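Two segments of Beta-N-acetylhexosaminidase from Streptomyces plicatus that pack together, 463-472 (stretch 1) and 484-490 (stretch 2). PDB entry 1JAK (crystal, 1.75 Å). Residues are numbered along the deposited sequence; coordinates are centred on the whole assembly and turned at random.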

ATOM      1  N   PHE A 463       7.801   7.332  -5.782  1.00  8.04           N
ATOM      2  CA  PHE A 463       7.805   8.743  -5.393  1.00  7.78           C
ATOM      3  C   PHE A 463       8.016   9.630  -6.614  1.00  8.40           C
ATOM      4  O   PHE A 463       8.866   9.342  -7.456  1.00  9.02           O
ATOM      5  CB  PHE A 463       8.908   9.007  -4.363  1.00  6.77           C
ATOM      6  CG  PHE A 463       8.674   8.335  -3.035  1.00  7.89           C
ATOM      7  CD1 PHE A 463       9.000   6.995  -2.846  1.00  7.41           C
ATOM      8  CD2 PHE A 463       8.116   9.044  -1.977  1.00  8.53           C
ATOM      9  CE1 PHE A 463       8.774   6.370  -1.619  1.00  9.11           C
ATOM     10  CE2 PHE A 463       7.885   8.430  -0.746  1.00  8.25           C
ATOM     11  CZ  PHE A 463       8.216   7.088  -0.567  1.00  7.72           C
ATOM     12  N   PRO A 464       7.344  10.792  -6.663  1.00  8.50           N
ATOM     13  CA  PRO A 464       6.416  11.391  -5.698  1.00  7.82           C
ATOM     14  C   PRO A 464       4.909  11.126  -5.789  1.00  7.78           C
ATOM     15  O   PRO A 464       4.135  11.831  -5.144  1.00  9.35           O
ATOM     16  CB  PRO A 464       6.711  12.872  -5.860  1.00  7.76           C
ATOM     17  CG  PRO A 464       6.802  12.974  -7.363  1.00  7.67           C
ATOM     18  CD  PRO A 464       7.622  11.740  -7.761  1.00  8.37           C
ATOM     19  N   ARG A 465       4.476  10.137  -6.562  1.00  6.88           N
ATOM     20  CA  ARG A 465       3.042   9.879  -6.679  1.00  5.13           C
ATOM     21  C   ARG A 465       2.414   9.120  -5.506  1.00  5.54           C
ATOM     22  O   ARG A 465       1.214   9.248  -5.251  1.00  6.42           O
ATOM     23  CB  ARG A 465       2.754   9.143  -7.993  1.00  6.68           C
ATOM     24  CG  ARG A 465       3.041   9.992  -9.233  1.00  6.38           C
ATOM     25  CD  ARG A 465       2.913   9.191 -10.531  1.00  7.26           C
ATOM     26  NE  ARG A 465       3.889   8.105 -10.596  1.00  6.87           N
ATOM     27  CZ  ARG A 465       4.145   7.388 -11.686  1.00  7.65           C
ATOM     28  NH1 ARG A 465       3.500   7.635 -12.818  1.00  7.22           N
ATOM     29  NH2 ARG A 465       5.049   6.418 -11.642  1.00  6.72           N
ATOM     30  N   LEU A 466       3.222   8.346  -4.785  1.00  6.05           N
ATOM     31  CA  LEU A 466       2.726   7.559  -3.654  1.00  6.60           C
ATOM     32  C   LEU A 466       1.961   8.367  -2.596  1.00  6.98           C
ATOM     33  O   LEU A 466       0.885   7.959  -2.158  1.00  7.04           O
ATOM     34  CB  LEU A 466       3.891   6.810  -2.990  1.00  7.13           C
ATOM     35  CG  LEU A 466       3.535   5.852  -1.849  1.00  8.37           C
ATOM     36  CD1 LEU A 466       2.771   4.653  -2.393  1.00  8.18           C
ATOM     37  CD2 LEU A 466       4.816   5.395  -1.161  1.00  8.21           C
ATOM     38  N   PRO A 467       2.505   9.518  -2.162  1.00  8.36           N
ATOM     39  CA  PRO A 467       1.801  10.316  -1.149  1.00  8.77           C
ATOM     40  C   PRO A 467       0.440  10.813  -1.639  1.00  8.77           C
ATOM     41  O   PRO A 467      -0.513  10.919  -0.864  1.00  9.29           O
ATOM     42  CB  PRO A 467       2.761  11.479  -0.883  1.00  9.18           C
ATOM     43  CG  PRO A 467       4.105  10.916  -1.235  1.00 10.98           C
ATOM     44  CD  PRO A 467       3.818  10.107  -2.475  1.00  9.12           C
ATOM     45  N   GLY A 468       0.362  11.118  -2.931  1.00  7.64           N
ATOM     46  CA  GLY A 468      -0.875  11.616  -3.508  1.00  7.90           C
ATOM     47  C   GLY A 468      -2.028  10.636  -3.430  1.00  7.26           C
ATOM     48  O   GLY A 468      -3.154  11.022  -3.112  1.00  8.07           O
ATOM     49  N   VAL A 469      -1.764   9.368  -3.725  1.00  7.13           N
ATOM     50  CA  VAL A 469      -2.820   8.363  -3.670  1.00  7.04           C
ATOM     51  C   VAL A 469      -3.254   8.159  -2.219  1.00  7.67           C
ATOM     52  O   VAL A 469      -4.425   7.892  -1.939  1.00  8.47           O
ATOM     53  CB  VAL A 469      -2.353   7.029  -4.271  1.00  6.88           C
ATOM     54  CG1 VAL A 469      -3.512   6.033  -4.301  1.00  8.68           C
ATOM     55  CG2 VAL A 469      -1.817   7.266  -5.682  1.00  6.52           C
ATOM     56  N   ALA A 470      -2.307   8.291  -1.295  1.00  7.26           N
ATOM     57  CA  ALA A 470      -2.616   8.150   0.121  1.00  7.09           C
ATOM     58  C   ALA A 470      -3.573   9.270   0.522  1.00  7.50           C
ATOM     59  O   ALA A 470      -4.511   9.052   1.293  1.00  7.56           O
ATOM     60  CB  ALA A 470      -1.337   8.227   0.952  1.00  6.88           C
ATOM     61  N   GLU A 471      -3.337  10.469  -0.002  1.00  8.28           N
ATOM     62  CA  GLU A 471      -4.205  11.598   0.312  1.00  8.15           C
ATOM     63  C   GLU A 471      -5.617  11.359  -0.211  1.00  8.83           C
ATOM     64  O   GLU A 471      -6.596  11.656   0.472  1.00  8.98           O
ATOM     65  CB  GLU A 471      -3.657  12.904  -0.273  1.00  8.83           C
ATOM     66  CG  GLU A 471      -4.611  14.084  -0.065  1.00  8.86           C
ATOM     67  CD  GLU A 471      -3.899  15.414   0.080  1.00  9.91           C
ATOM     68  OE1 GLU A 471      -2.892  15.468   0.817  1.00  8.84           O
ATOM     69  OE2 GLU A 471      -4.354  16.409  -0.526  1.00 10.63           O
ATOM     70  N   LEU A 472      -5.730  10.824  -1.422  1.00  7.80           N
ATOM     71  CA  LEU A 472      -7.047  10.554  -1.986  1.00  7.94           C
ATOM     72  C   LEU A 472      -7.807   9.587  -1.085  1.00  8.90           C
ATOM     73  O   LEU A 472      -9.022   9.691  -0.931  1.00  9.51           O
ATOM     74  CB  LEU A 472      -6.922   9.965  -3.395  1.00  8.41           C
ATOM     75  CG  LEU A 472      -6.325  10.893  -4.455  1.00 10.78           C
ATOM     76  CD1 LEU A 472      -6.280  10.169  -5.795  1.00 11.76           C
ATOM     77  CD2 LEU A 472      -7.166  12.155  -4.571  1.00 13.22           C
ATOM     78  N   THR A 484      -2.562  23.814  -4.255  1.00 14.51           N
ATOM     79  CA  THR A 484      -2.088  23.881  -2.878  1.00 14.60           C
ATOM     80  C   THR A 484      -1.413  22.573  -2.472  1.00 13.91           C
ATOM     81  O   THR A 484      -0.489  22.574  -1.662  1.00 13.12           O
ATOM     82  CB  THR A 484      -3.231  24.219  -1.888  1.00 16.37           C
ATOM     83  OG1 THR A 484      -4.318  23.306  -2.061  1.00 17.05           O
ATOM     84  CG2 THR A 484      -3.727  25.643  -2.126  1.00 18.06           C
ATOM     85  N   TYR A 485      -1.864  21.461  -3.045  1.00 12.78           N
ATOM     86  CA  TYR A 485      -1.260  20.167  -2.737  1.00 11.53           C
ATOM     87  C   TYR A 485       0.189  20.125  -3.219  1.00 11.59           C
ATOM     88  O   TYR A 485       1.069  19.622  -2.516  1.00 10.49           O
ATOM     89  CB  TYR A 485      -2.030  19.022  -3.410  1.00 11.48           C
ATOM     90  CG  TYR A 485      -1.324  17.685  -3.279  1.00  9.55           C
ATOM     91  CD1 TYR A 485      -1.271  17.020  -2.053  1.00  9.77           C
ATOM     92  CD2 TYR A 485      -0.650  17.120  -4.363  1.00  9.48           C
ATOM     93  CE1 TYR A 485      -0.559  15.828  -1.906  1.00  8.65           C
ATOM     94  CE2 TYR A 485       0.069  15.924  -4.228  1.00  9.57           C
ATOM     95  CZ  TYR A 485       0.110  15.290  -2.996  1.00  8.63           C
ATOM     96  OH  TYR A 485       0.834  14.130  -2.840  1.00  8.94           O
ATOM     97  N   LYS A 486       0.440  20.648  -4.416  1.00 10.71           N
ATOM     98  CA  LYS A 486       1.790  20.618  -4.966  1.00 11.78           C
ATOM     99  C   LYS A 486       2.800  21.328  -4.076  1.00 11.68           C
ATOM    100  O   LYS A 486       3.991  21.013  -4.116  1.00 11.59           O
ATOM    101  CB  LYS A 486       1.820  21.209  -6.381  1.00 13.07           C
ATOM    102  CG  LYS A 486       1.604  22.705  -6.474  1.00 14.38           C
ATOM    103  CD  LYS A 486       1.600  23.137  -7.937  1.00 16.12           C
ATOM    104  CE  LYS A 486       1.421  24.641  -8.078  1.00 17.55           C
ATOM    105  NZ  LYS A 486       1.404  25.051  -9.509  1.00 18.89           N
ATOM    106  N   VAL A 487       2.333  22.278  -3.270  1.00 11.88           N
ATOM    107  CA  VAL A 487       3.229  22.991  -2.364  1.00 12.08           C
ATOM    108  C   VAL A 487       3.591  22.072  -1.203  1.00 11.33           C
ATOM    109  O   VAL A 487       4.732  22.062  -0.741  1.00 11.28           O
ATOM    110  CB  VAL A 487       2.578  24.276  -1.810  1.00 13.20           C
ATOM    111  CG1 VAL A 487       3.493  24.911  -0.771  1.00 14.78           C
ATOM    112  CG2 VAL A 487       2.318  25.253  -2.946  1.00 14.76           C
ATOM    113  N   ARG A 488       2.614  21.302  -0.734  1.00 10.65           N
ATOM    114  CA  ARG A 488       2.851  20.368   0.359  1.00 10.93           C
ATOM    115  C   ARG A 488       3.727  19.219  -0.138  1.00 11.14           C
ATOM    116  O   ARG A 488       4.540  18.678   0.615  1.00 10.60           O
ATOM    117  CB  ARG A 488       1.519  19.841   0.908  1.00 10.67           C
ATOM    118  CG  ARG A 488       0.736  20.903   1.683  1.00 11.64           C
ATOM    119  CD  ARG A 488      -0.511  20.347   2.367  1.00 11.38           C
ATOM    120  NE  ARG A 488      -1.631  20.151   1.448  1.00 10.49           N
ATOM    121  CZ  ARG A 488      -2.119  18.964   1.099  1.00 10.46           C
ATOM    122  NH1 ARG A 488      -1.585  17.852   1.589  1.00 10.18           N
ATOM    123  NH2 ARG A 488      -3.152  18.888   0.269  1.00 10.11           N
ATOM    124  N   LEU A 489       3.571  18.854  -1.407  1.00  9.73           N
ATOM    125  CA  LEU A 489       4.383  17.782  -1.977  1.00  9.30           C
ATOM    126  C   LEU A 489       5.804  18.295  -2.194  1.00  9.44           C
ATOM    127  O   LEU A 489       6.777  17.593  -1.924  1.00  8.87           O
ATOM    128  CB  LEU A 489       3.794  17.303  -3.312  1.00  9.38           C
ATOM    129  CG  LEU A 489       4.498  16.107  -3.967  1.00 10.17           C
ATOM    130  CD1 LEU A 489       4.422  14.891  -3.047  1.00  8.88           C
ATOM    131  CD2 LEU A 489       3.836  15.792  -5.307  1.00  9.87           C
ATOM    132  N   ALA A 490       5.921  19.528  -2.677  1.00  9.37           N
ATOM    133  CA  ALA A 490       7.229  20.127  -2.917  1.00  9.73           C
ATOM    134  C   ALA A 490       8.056  20.146  -1.636  1.00  9.94           C
ATOM    135  O   ALA A 490       9.275  19.976  -1.667  1.00 11.16           O
ATOM    136  CB  ALA A 490       7.064  21.551  -3.440  1.00  9.26           C
TER
HETATM  137  O   HOH W   1       1.653  12.947  -5.091  1.00  8.97           O

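A buried salt bridge with two nearly straight hydrogen bonds ties together helices whose axes come no nearer than 10.9 Å. Glu471 and Arg488 meet fork to fork: Arg488 NH1 donates to Glu471 OE1 at 2.8 Å (N-H...O angle 171°), and Arg488 NH2 donates to Glu471 OE2 at 2.9 Å (175°). The carboxylate approaches the edge of the guanidinium near its plane, where the N-H bonds point, so charge attraction and hydrogen-bond direction reinforce each other. Both residues are buried, and both carboxylate oxygens and Arg488 NH1 also find hydrogen-bond partners elsewhere in the structure.

The helix of stretch 1 and that of stretch 2 run at 130° between their N-to-C directions, closer to antiparallel than parallel but strongly inclined. At this spacing the backbones do not touch each other, and side chains must bridge the gap; the nearest CA atoms, those of Pro464 and Leu489, are still 7.7 Å apart. The contact is correspondingly modest, burying 273 Å² over both sides.

Tyr485 reaches farthest into the middle of the contact. With chi1 at 172° (t), its ring extends toward stretch 1 and brings the hydroxyl to the backbone between Pro467 and Gly468. Tyr485 OH lies 3.5 Å from Pro467 C and 3.1 Å from Gly468 N, but the latter pair has too poor an angle for a hydrogen bond. The hydroxyl is instead hydrogen-bonded to water 1, with Tyr485 OH 2.7 Å from the water O. That water also donates to Pro464 O, 2.7 Å from its own O, and so links the tyrosine to the backbone just ahead of the helix. Farther back along the ring, Glu471 OE2 passes 3.5 Å from Tyr485 CD1, so the carboxylate that holds Arg488 also packs obliquely against the tyrosine.

At the other end, Leu489 supplies the apolar part of the contact. Its CB points toward stretch 1, and its two methyl groups lie by the prolines: Leu489 CD2 is 4.1 Å from Pro464 CB, while Leu489 CD1 is 4.4 Å from Pro467 CB and 3.7 Å from Pro464 O. Pro464 follows a cis peptide bond and directs its own CB toward stretch 2. These contacts are van der Waals packing, without directional bonds. Pro467, Gly468 and Glu471 fall on one side of their helix, as do Tyr485, Arg488 and Leu489 on theirs; the three-to-four-residue spacing matches the helical repeat. Arg465, Leu466 and Val469 point their CB atoms away.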